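Long-range contacts in HIAXHD3 (Humicola insolens, PDB 3ZXK), which acts as a GH43 arabinofuranosidase that probably removes arabinofuranosyl side chains from xylan, and served as scaffold for engineering endo-xylanase activity: residues D16-L20 against Y31-T35; R177-Y183 against F225-A230; Q189-A194 against L206-P210. All coordinates share one frame; numbering follows the deposited sequence. Where two conformers were deposited one is given.

Interaction 1 of 3, residues D16-L20 against Y31-T35; sequences DHPAL and YSSST
With CG trans to the backbone N (chi1 178°), Tyr31 reaches back to loop 16-20 and lays one ring face under Leu20, while Ser33, its OG set between N and C (chi1 68°), puts that OG at the edge of the His17 ring, beside ND1. Leu20 CB sits 3.7 Å from the centroid of the Tyr31 ring, a CH-pi contact displaced toward CZ; CD2 follows it down to the hydroxyl. That hydroxyl donates to His17 O, OH to O 2.9 Å, meeting a lone pair in the carbonyl plane. Ser33 OG lies 2.8 Å from His17 ND1, almost perfectly straight at 178°, with either partner able to give the proton. Next along, Ser34 N bonds to Pro18 O at 3.0 Å. A water donates to both Ala19 O and Ser34 OG. The loop leading into strand 21-25 thus packs on the end of strand 28-32, its antiparallel sheet neighbour, beside the glycan pocket: Ser34 OG bonds to Trp84 O, Pro18 touches Arg273, and the Pro18 side chain lies about 7 Å from the bound arabinofuranose. Every touching residue is buried, so the chemistry implies a loop fixed by matched polar pairs, the successive carbonyls of His17, Pro18 and Ala19 each satisfied.

Interaction 2 of 3, residues R177-Y183 against F225-A230; sequences RVQQRVY and FGPYEA
Val182 and Tyr228 form the tight end of this contact, Arg177 and Phe225 the solvent end. At the buried end Tyr228 N donates to Val182 O, 2.9 Å apart and with an N-H...O angle of 156°, just after the cis peptide that precedes Pro227. The two side chains run alongside each other in the same direction, Val182 CG2 3.7 Å from Tyr228 CD1, while Val182 CG1 presses to 3.3 Å from Phe225 O. Tyr228 O lies at the edge of the Tyr183 ring, and Ala230 CB approaches that ring near its hydroxyl, 3.9 Å from CE1. Tyr228 OH turns back to Pro224 O.

Toward solvent the contact gathers on the Phe225 ring, with exposed Arg177 over one face and Gln179 CB near CD1. Arg177 is extended (first torsion 174°), which carries its guanidinium flat over the ring: CZ is 3.9 Å from the ring centroid, the planes are 22° apart, and the cation-pi contact is shifted toward the CE2 rim. Strand 175-183, the last of its four-stranded sheet, thus meets strand 228-232 of the next; Val182 and Tyr183 form a classic beta bulge opposite Ile163, and Tyr183, Tyr228 and Ala230 all pack on Leu217 of strand 213-219.

Interaction 3 of 3, residues Q189-A194 against L206-P210; sequences QTVEGA and LVTRP. With XYP (beta-D-xylopyranose), chain C.
The beta hairpin of strands 192-199 and 202-209, part of one blade of the five-bladed propeller characteristic of GH43, brings Glu192 and Pro210 into the glycan pocket. Glu192 and Thr208 are an antiparallel hydrogen-bonded pair: Glu192 N to Thr208 O is 2.9 Å, Thr208 N to Glu192 O 2.8 Å. Their side chains run side by side on the pocket face, Glu192 CG 3.9 Å from Thr208 CG2. Glu192 has CG between N and C (chi1 66°) and is extended beyond it, which sends the carboxylate to the sugar; xylose O3 donates to OE2 at 2.9 Å. The same OE2 brushes Pro210 CG, and OE1 is gripped by Tyr142 OH and Asn160 ND2, which probably fix the carboxylate's rotation.

Beyond the pair the polar bonding weakens, though Arg209 and Pro210 stay closely packed. Buried Thr190 O has no hydrogen-bond partner; Arg209 CA lies 3.6 Å and Pro210 CD 3.5 Å from it. Arg209, bent at chi3 (67°), swings its guanidinium to Gln189, but the NH1 to OE1 bond is weak at 3.4 Å, and Gln189 NE2, also a donor, lies 3.2 Å from Arg209 NH1 without bonding to it. Arg209 has its salt bridge with Asp212; Gln189 OE1 bonds Tyr215. Val191 and Val207 pack on the other side, both touching Ile163 of strand 163-168, while strand 213-219 flanks 202-209 through Glu214 and Tyr215.

How the interactions relate
All three contacts belong to the GH43 propeller but lie at different depths from the bound glycan. Interaction 3 reaches the glycan directly through Glu192, and the side chain of Pro210 is about 4 Å from the arabinofuranose. Interaction 1 sits near the same sugar without touching interaction 3: their centres are 16 Å apart and their nearest atoms about 7 Å. Arg195 bridges that gap, bonding Leu20 O on one side and pairing with the Leu206 backbone on the other. Interaction 2 lies farther out, its centre 14 Å from that of interaction 3 and 26 Å from that of interaction 1. It does touch interaction 3, where Tyr183 CD2 packs 4.1 Å from Val191 CG2.

Interaction 1 of 3, residues D16-L20 against Y31-T35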
loop_
_atom_site.group_PDB
_atom_site.type_symbol
_atom_site.label_atom_id
_atom_site.label_comp_id
_atom_site.label_asym_id
_atom_site.label_seq_id
_atom_site.Cartn_x
_atom_site.Cartn_y
_atom_site.Cartn_z
ATOM N N ASP A 16 -2.907 4.548 -2.872
ATOM C CA ASP A 16 -3.189 3.117 -2.960
ATOM C C ASP A 16 -2.877 2.387 -1.641
ATOM O O ASP A 16 -1.720 2.116 -1.352
ATOM C CB ASP A 16 -2.338 2.560 -4.102
ATOM C CG ASP A 16 -2.522 1.100 -4.336
ATOM O OD1 ASP A 16 -3.664 0.612 -4.224
ATOM O OD2 ASP A 16 -1.507 0.449 -4.684
ATOM N N HIS A 17 -3.915 2.018 -0.889
ATOM C CA HIS A 17 -3.788 1.334 0.442
ATOM C C HIS A 17 -4.860 0.270 0.520
ATOM O O HIS A 17 -5.841 0.394 1.262
ATOM C CB HIS A 17 -3.790 2.342 1.618
ATOM C CG HIS A 17 -2.430 2.956 1.896
ATOM N ND1 HIS A 17 -1.407 2.253 2.445
ATOM C CD2 HIS A 17 -1.935 4.223 1.641
ATOM C CE1 HIS A 17 -0.320 3.049 2.554
ATOM N NE2 HIS A 17 -0.646 4.254 2.066
ATOM N N PRO A 18 -4.707 -0.798 -0.271
ATOM C CA PRO A 18 -5.772 -1.795 -0.417
ATOM C C PRO A 18 -5.919 -2.757 0.743
ATOM O O PRO A 18 -5.029 -2.841 1.609
ATOM C CB PRO A 18 -5.306 -2.619 -1.622
ATOM C CG PRO A 18 -3.820 -2.550 -1.537
ATOM C CD PRO A 18 -3.558 -1.119 -1.135
ATOM N N ALA A 19 -7.040 -3.487 0.746
ATOM C CA ALA A 19 -7.309 -4.553 1.729
ATOM C C ALA A 19 -7.229 -4.085 3.177
ATOM O O ALA A 19 -6.733 -4.788 4.058
ATOM C CB ALA A 19 -6.416 -5.769 1.494
ATOM N N LEU A 20 -7.771 -2.904 3.427
ATOM C CA LEU A 20 -7.591 -2.238 4.704
ATOM C C LEU A 20 -8.237 -2.988 5.863
ATOM O O LEU A 20 -9.281 -3.629 5.693
ATOM C CB LEU A 20 -8.076 -0.784 4.610
ATOM C CG LEU A 20 -9.587 -0.550 4.481
ATOM C CD1 LEU A 20 -10.219 -0.351 5.861
ATOM C CD2 LEU A 20 -9.868 0.648 3.579
ATOM N N TYR A 31 -4.795 1.845 10.610
ATOM C CA TYR A 31 -5.235 1.313 9.298
ATOM C C TYR A 31 -4.055 0.525 8.788
ATOM O O TYR A 31 -2.933 1.049 8.731
ATOM C CB TYR A 31 -5.470 2.531 8.410
ATOM C CG TYR A 31 -5.896 2.380 6.965
ATOM C CD1 TYR A 31 -5.165 1.617 6.046
ATOM C CD2 TYR A 31 -6.988 3.106 6.500
ATOM C CE1 TYR A 31 -5.529 1.565 4.700
ATOM C CE2 TYR A 31 -7.357 3.041 5.166
ATOM C CZ TYR A 31 -6.636 2.291 4.278
ATOM O OH TYR A 31 -7.088 2.303 2.978
ATOM N N SER A 32 -4.297 -0.732 8.448
ATOM C CA SER A 32 -3.284 -1.632 7.911
ATOM C C SER A 32 -3.632 -2.017 6.473
ATOM O O SER A 32 -4.783 -2.338 6.199
ATOM C CB SER A 32 -3.201 -2.867 8.810
ATOM O OG SER A 32 -2.325 -3.852 8.289
ATOM N N SER A 33 -2.650 -2.010 5.570
ATOM C CA SER A 33 -2.881 -2.284 4.141
ATOM C C SER A 33 -1.941 -3.341 3.551
ATOM O O SER A 33 -0.972 -3.774 4.217
ATOM C CB SER A 33 -2.879 -0.997 3.291
ATOM O OG SER A 33 -1.587 -0.421 3.244
ATOM N N SER A 34 -2.227 -3.744 2.302
ATOM C CA SER A 34 -1.464 -4.800 1.633
ATOM C C SER A 34 -0.520 -4.273 0.574
ATOM O O SER A 34 -0.810 -3.285 -0.131
ATOM C CB SER A 34 -2.435 -5.759 0.974
ATOM O OG SER A 34 -3.314 -6.254 1.947
ATOM N N THR A 35 0.630 -4.941 0.467
ATOM C CA THR A 35 1.728 -4.424 -0.346
ATOM C C THR A 35 2.392 -5.428 -1.284
ATOM O O THR A 35 3.380 -5.097 -1.895
ATOM C CB THR A 35 2.836 -3.857 0.558
ATOM O OG1 THR A 35 2.936 -4.677 1.733
ATOM C CG2 THR A 35 2.500 -2.398 0.997
HETATM O O HOH W 1 -4.335 -6.280 4.441
#

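Interaction 2 of 3, residues R177-Y183 against F225-A230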
loop_
_atom_site.group_PDB
_atom_site.type_symbol
_atom_site.label_atom_id
_atom_site.label_comp_id
_atom_site.label_asym_id
_atom_site.label_seq_id
_atom_site.Cartn_x
_atom_site.Cartn_y
_atom_site.Cartn_z
ATOM N N ARG A 177 -7.855 -24.850 17.103
ATOM C CA ARG A 177 -9.077 -25.443 16.572
ATOM C C ARG A 177 -9.519 -24.674 15.324
ATOM O O ARG A 177 -9.273 -23.473 15.253
ATOM C CB ARG A 177 -10.173 -25.348 17.642
ATOM C CG ARG A 177 -11.521 -25.808 17.168
ATOM C CD ARG A 177 -12.567 -25.754 18.262
ATOM N NE ARG A 177 -13.893 -25.848 17.658
ATOM C CZ ARG A 177 -15.042 -25.662 18.303
ATOM N NH1 ARG A 177 -15.052 -25.369 19.599
ATOM N NH2 ARG A 177 -16.187 -25.774 17.642
ATOM N N VAL A 178 -10.134 -25.359 14.344
ATOM C CA VAL A 178 -10.817 -24.663 13.231
ATOM C C VAL A 178 -12.246 -25.172 13.077
ATOM O O VAL A 178 -12.491 -26.384 13.117
ATOM C CB VAL A 178 -10.094 -24.785 11.863
ATOM C CG1 VAL A 178 -10.834 -23.984 10.779
ATOM C CG2 VAL A 178 -8.677 -24.271 11.954
ATOM N N GLN A 179 -13.195 -24.242 12.944
ATOM C CA GLN A 179 -14.528 -24.612 12.454
ATOM C C GLN A 179 -14.602 -24.258 10.969
ATOM O O GLN A 179 -14.485 -23.087 10.590
ATOM C CB GLN A 179 -15.660 -23.920 13.240
ATOM C CG GLN A 179 -17.051 -24.321 12.766
ATOM C CD GLN A 179 -17.419 -25.733 13.182
ATOM O OE1 GLN A 179 -16.938 -26.239 14.212
ATOM N NE2 GLN A 179 -18.272 -26.384 12.392
ATOM N N GLN A 180 -14.803 -25.264 10.131
ATOM C CA GLN A 180 -14.895 -25.027 8.699
ATOM C C GLN A 180 -16.319 -24.658 8.308
ATOM O O GLN A 180 -17.297 -25.134 8.922
ATOM C CB GLN A 180 -14.433 -26.254 7.917
ATOM C CG GLN A 180 -13.072 -26.739 8.384
ATOM C CD GLN A 180 -12.222 -27.300 7.269
ATOM O OE1 GLN A 180 -12.730 -27.936 6.344
ATOM N NE2 GLN A 180 -10.908 -27.064 7.352
ATOM N N ARG A 181 -16.419 -23.804 7.290
ATOM C CA ARG A 181 -17.687 -23.480 6.651
ATOM C C ARG A 181 -18.679 -22.878 7.658
ATOM O O ARG A 181 -19.827 -23.331 7.748
ATOM C CB ARG A 181 -18.253 -24.743 5.957
ATOM C CG ARG A 181 -19.096 -24.470 4.732
ATOM C CD ARG A 181 -19.558 -25.786 4.092
ATOM N NE ARG A 181 -20.599 -25.558 3.095
ATOM C CZ ARG A 181 -20.377 -25.248 1.818
ATOM N NH1 ARG A 181 -19.134 -25.125 1.364
ATOM N NH2 ARG A 181 -21.403 -25.055 0.997
ATOM N N VAL A 182 -18.243 -21.872 8.419
ATOM C CA VAL A 182 -19.145 -21.122 9.309
ATOM C C VAL A 182 -20.142 -20.287 8.505
ATOM O O VAL A 182 -21.178 -19.872 9.034
ATOM C CB VAL A 182 -18.368 -20.222 10.308
ATOM C CG1 VAL A 182 -17.319 -21.047 11.028
ATOM C CG2 VAL A 182 -17.713 -18.981 9.641
ATOM N N TYR A 183 -19.777 -19.984 7.253
ATOM C CA TYR A 183 -20.656 -19.303 6.307
ATOM C C TYR A 183 -20.349 -19.786 4.888
ATOM O O TYR A 183 -19.186 -19.810 4.475
ATOM C CB TYR A 183 -20.474 -17.763 6.345
ATOM C CG TYR A 183 -21.419 -17.090 5.358
ATOM C CD1 TYR A 183 -22.802 -17.065 5.603
ATOM C CD2 TYR A 183 -20.951 -16.560 4.153
ATOM C CE1 TYR A 183 -23.671 -16.497 4.693
ATOM C CE2 TYR A 183 -21.816 -15.994 3.236
ATOM C CZ TYR A 183 -23.171 -15.981 3.502
ATOM O OH TYR A 183 -24.009 -15.398 2.578
ATOM N N PHE A 225 -17.738 -19.406 16.580
ATOM C CA PHE A 225 -17.733 -20.410 15.540
ATOM C C PHE A 225 -19.045 -20.436 14.759
ATOM O O PHE A 225 -19.172 -21.181 13.781
ATOM C CB PHE A 225 -17.421 -21.792 16.141
ATOM C CG PHE A 225 -16.064 -21.862 16.787
ATOM C CD1 PHE A 225 -14.913 -21.702 16.021
ATOM C CD2 PHE A 225 -15.929 -22.050 18.166
ATOM C CE1 PHE A 225 -13.656 -21.740 16.609
ATOM C CE2 PHE A 225 -14.675 -22.117 18.751
ATOM C CZ PHE A 225 -13.539 -21.949 17.976
ATOM N N GLY A 226 -20.013 -19.606 15.163
ATOM C CA GLY A 226 -21.253 -19.488 14.404
ATOM C C GLY A 226 -22.160 -20.696 14.567
ATOM O O GLY A 226 -22.267 -21.242 15.661
ATOM N N PRO A 227 -22.833 -21.135 13.486
ATOM C CA PRO A 227 -22.816 -20.614 12.111
ATOM C C PRO A 227 -23.291 -19.171 12.009
ATOM O O PRO A 227 -23.852 -18.619 12.976
ATOM C CB PRO A 227 -23.780 -21.542 11.359
ATOM C CG PRO A 227 -24.582 -22.223 12.411
ATOM C CD PRO A 227 -23.732 -22.299 13.628
ATOM N N TYR A 228 -23.058 -18.571 10.848
ATOM C CA TYR A 228 -23.391 -17.173 10.642
ATOM C C TYR A 228 -24.481 -17.016 9.622
ATOM O O TYR A 228 -24.536 -17.774 8.653
ATOM C CB TYR A 228 -22.167 -16.425 10.151
ATOM C CG TYR A 228 -21.124 -16.194 11.231
ATOM C CD1 TYR A 228 -20.254 -17.209 11.639
ATOM C CD2 TYR A 228 -20.997 -14.946 11.824
ATOM C CE1 TYR A 228 -19.292 -16.975 12.627
ATOM C CE2 TYR A 228 -20.046 -14.698 12.814
ATOM C CZ TYR A 228 -19.205 -15.717 13.224
ATOM O OH TYR A 228 -18.248 -15.468 14.195
ATOM N N GLU A 229 -25.309 -15.994 9.818
ATOM C CA GLU A 229 -26.294 -15.569 8.816
ATOM C C GLU A 229 -25.902 -14.193 8.273
ATOM O O GLU A 229 -25.166 -13.459 8.939
ATOM C CB GLU A 229 -27.695 -15.524 9.409
ATOM C CG GLU A 229 -27.896 -14.457 10.471
ATOM C CD GLU A 229 -29.300 -14.436 11.009
ATOM O OE1 GLU A 229 -30.209 -14.887 10.288
ATOM O OE2 GLU A 229 -29.487 -14.003 12.162
ATOM N N ALA A 230 -26.383 -13.847 7.074
ATOM C CA ALA A 230 -25.929 -12.637 6.372
ATOM C C ALA A 230 -27.040 -11.618 6.125
ATOM O O ALA A 230 -28.214 -11.984 6.004
ATOM C CB ALA A 230 -25.286 -13.005 5.038
#

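Interaction 3 of 3, residues Q189-A194 against L206-P210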
loop_
_atom_site.group_PDB
_atom_site.type_symbol
_atom_site.label_atom_id
_atom_site.label_comp_id
_atom_site.label_asym_id
_atom_site.label_seq_id
_atom_site.Cartn_x
_atom_site.Cartn_y
_atom_site.Cartn_z
ATOM N N GLN A 189 -22.360 -17.887 -4.450
ATOM C CA GLN A 189 -21.509 -16.727 -4.726
ATOM C C GLN A 189 -20.248 -16.818 -3.880
ATOM O O GLN A 189 -20.291 -17.227 -2.713
ATOM C CB GLN A 189 -22.227 -15.419 -4.376
ATOM C CG GLN A 189 -23.410 -15.037 -5.255
ATOM C CD GLN A 189 -24.158 -13.809 -4.733
ATOM O OE1 GLN A 189 -23.761 -13.180 -3.734
ATOM N NE2 GLN A 189 -25.260 -13.479 -5.388
ATOM N N THR A 190 -19.136 -16.392 -4.454
ATOM C CA THR A 190 -17.866 -16.314 -3.738
ATOM C C THR A 190 -17.841 -15.156 -2.746
ATOM O O THR A 190 -18.148 -14.025 -3.105
ATOM C CB THR A 190 -16.731 -16.125 -4.745
ATOM O OG1 THR A 190 -16.687 -17.269 -5.602
ATOM C CG2 THR A 190 -15.374 -15.935 -4.040
ATOM N N VAL A 191 -17.501 -15.445 -1.494
ATOM C CA VAL A 191 -17.113 -14.377 -0.588
ATOM C C VAL A 191 -15.664 -14.527 -0.105
ATOM O O VAL A 191 -15.080 -15.612 -0.181
ATOM C CB VAL A 191 -18.099 -14.217 0.592
ATOM C CG1 VAL A 191 -19.525 -13.972 0.068
ATOM C CG2 VAL A 191 -18.080 -15.432 1.523
ATOM N N GLU A 192 -15.075 -13.412 0.319
ATOM C CA GLU A 192 -13.688 -13.371 0.827
ATOM C C GLU A 192 -13.528 -12.077 1.645
ATOM O O GLU A 192 -14.498 -11.437 2.022
ATOM C CB GLU A 192 -12.642 -13.461 -0.320
ATOM C CG GLU A 192 -12.589 -12.277 -1.291
ATOM C CD GLU A 192 -11.416 -12.336 -2.282
ATOM O OE1 GLU A 192 -10.698 -13.362 -2.374
ATOM O OE2 GLU A 192 -11.197 -11.345 -3.010
ATOM N N GLY A 193 -12.299 -11.702 1.961
ATOM C CA GLY A 193 -12.056 -10.415 2.629
ATOM C C GLY A 193 -12.505 -10.289 4.076
ATOM O O GLY A 193 -12.731 -9.156 4.547
ATOM N N ALA A 194 -12.592 -11.408 4.812
ATOM C CA ALA A 194 -13.043 -11.411 6.202
ATOM C C ALA A 194 -12.377 -10.373 7.125
ATOM O O ALA A 194 -11.156 -10.217 7.156
ATOM C CB ALA A 194 -12.930 -12.824 6.805
ATOM N N LEU A 206 -17.400 -9.303 8.526
ATOM C CA LEU A 206 -17.656 -8.627 7.265
ATOM C C LEU A 206 -16.948 -9.369 6.155
ATOM O O LEU A 206 -15.766 -9.717 6.293
ATOM C CB LEU A 206 -17.128 -7.192 7.317
ATOM C CG LEU A 206 -18.197 -6.114 7.420
ATOM C CD1 LEU A 206 -18.915 -6.211 8.768
ATOM C CD2 LEU A 206 -17.553 -4.737 7.199
ATOM N N VAL A 207 -17.657 -9.604 5.056
ATOM C CA VAL A 207 -17.066 -10.241 3.871
ATOM C C VAL A 207 -17.447 -9.477 2.615
ATOM O O VAL A 207 -18.461 -8.778 2.604
ATOM C CB VAL A 207 -17.480 -11.744 3.725
ATOM C CG1 VAL A 207 -17.065 -12.567 4.937
ATOM C CG2 VAL A 207 -19.004 -11.894 3.534
ATOM N N THR A 208 -16.628 -9.611 1.579
ATOM C CA THR A 208 -16.919 -9.027 0.279
ATOM C C THR A 208 -17.291 -10.098 -0.721
ATOM O O THR A 208 -16.727 -11.206 -0.696
ATOM C CB THR A 208 -15.737 -8.172 -0.269
ATOM O OG1 THR A 208 -16.110 -7.505 -1.491
ATOM C CG2 THR A 208 -14.502 -9.014 -0.562
ATOM N N ARG A 209 -18.215 -9.741 -1.620
ATOM C CA ARG A 209 -18.406 -10.479 -2.858
ATOM C C ARG A 209 -17.617 -9.719 -3.947
ATOM O O ARG A 209 -18.005 -8.608 -4.343
ATOM C CB ARG A 209 -19.886 -10.572 -3.215
ATOM C CG ARG A 209 -20.078 -11.349 -4.513
ATOM C CD ARG A 209 -21.501 -11.289 -5.023
ATOM N NE ARG A 209 -21.887 -9.944 -5.462
ATOM C CZ ARG A 209 -23.113 -9.629 -5.860
ATOM N NH1 ARG A 209 -24.053 -10.565 -5.884
ATOM N NH2 ARG A 209 -23.396 -8.392 -6.243
ATOM N N PRO A 210 -16.477 -10.274 -4.385
ATOM C CA PRO A 210 -15.653 -9.498 -5.308
ATOM C C PRO A 210 -16.406 -9.184 -6.601
ATOM O O PRO A 210 -17.023 -10.090 -7.149
ATOM C CB PRO A 210 -14.499 -10.451 -5.650
ATOM C CG PRO A 210 -14.447 -11.419 -4.545
ATOM C CD PRO A 210 -15.833 -11.536 -3.980
HETATM C C1 XYP C . -10.723 -10.563 -8.185
HETATM C C2 XYP C . -10.414 -10.450 -6.688
HETATM C C3 XYP C . -9.179 -11.256 -6.302
HETATM C C4 XYP C . -9.383 -12.723 -6.671
HETATM C C5 XYP C . -10.428 -12.893 -7.774
HETATM O O2 XYP C . -10.169 -9.090 -6.319
HETATM O O3 XYP C . -8.944 -11.131 -4.893
HETATM O O4 XYP C . -8.089 -13.326 -6.585
HETATM O O5 XYP C . -10.304 -11.829 -8.716
#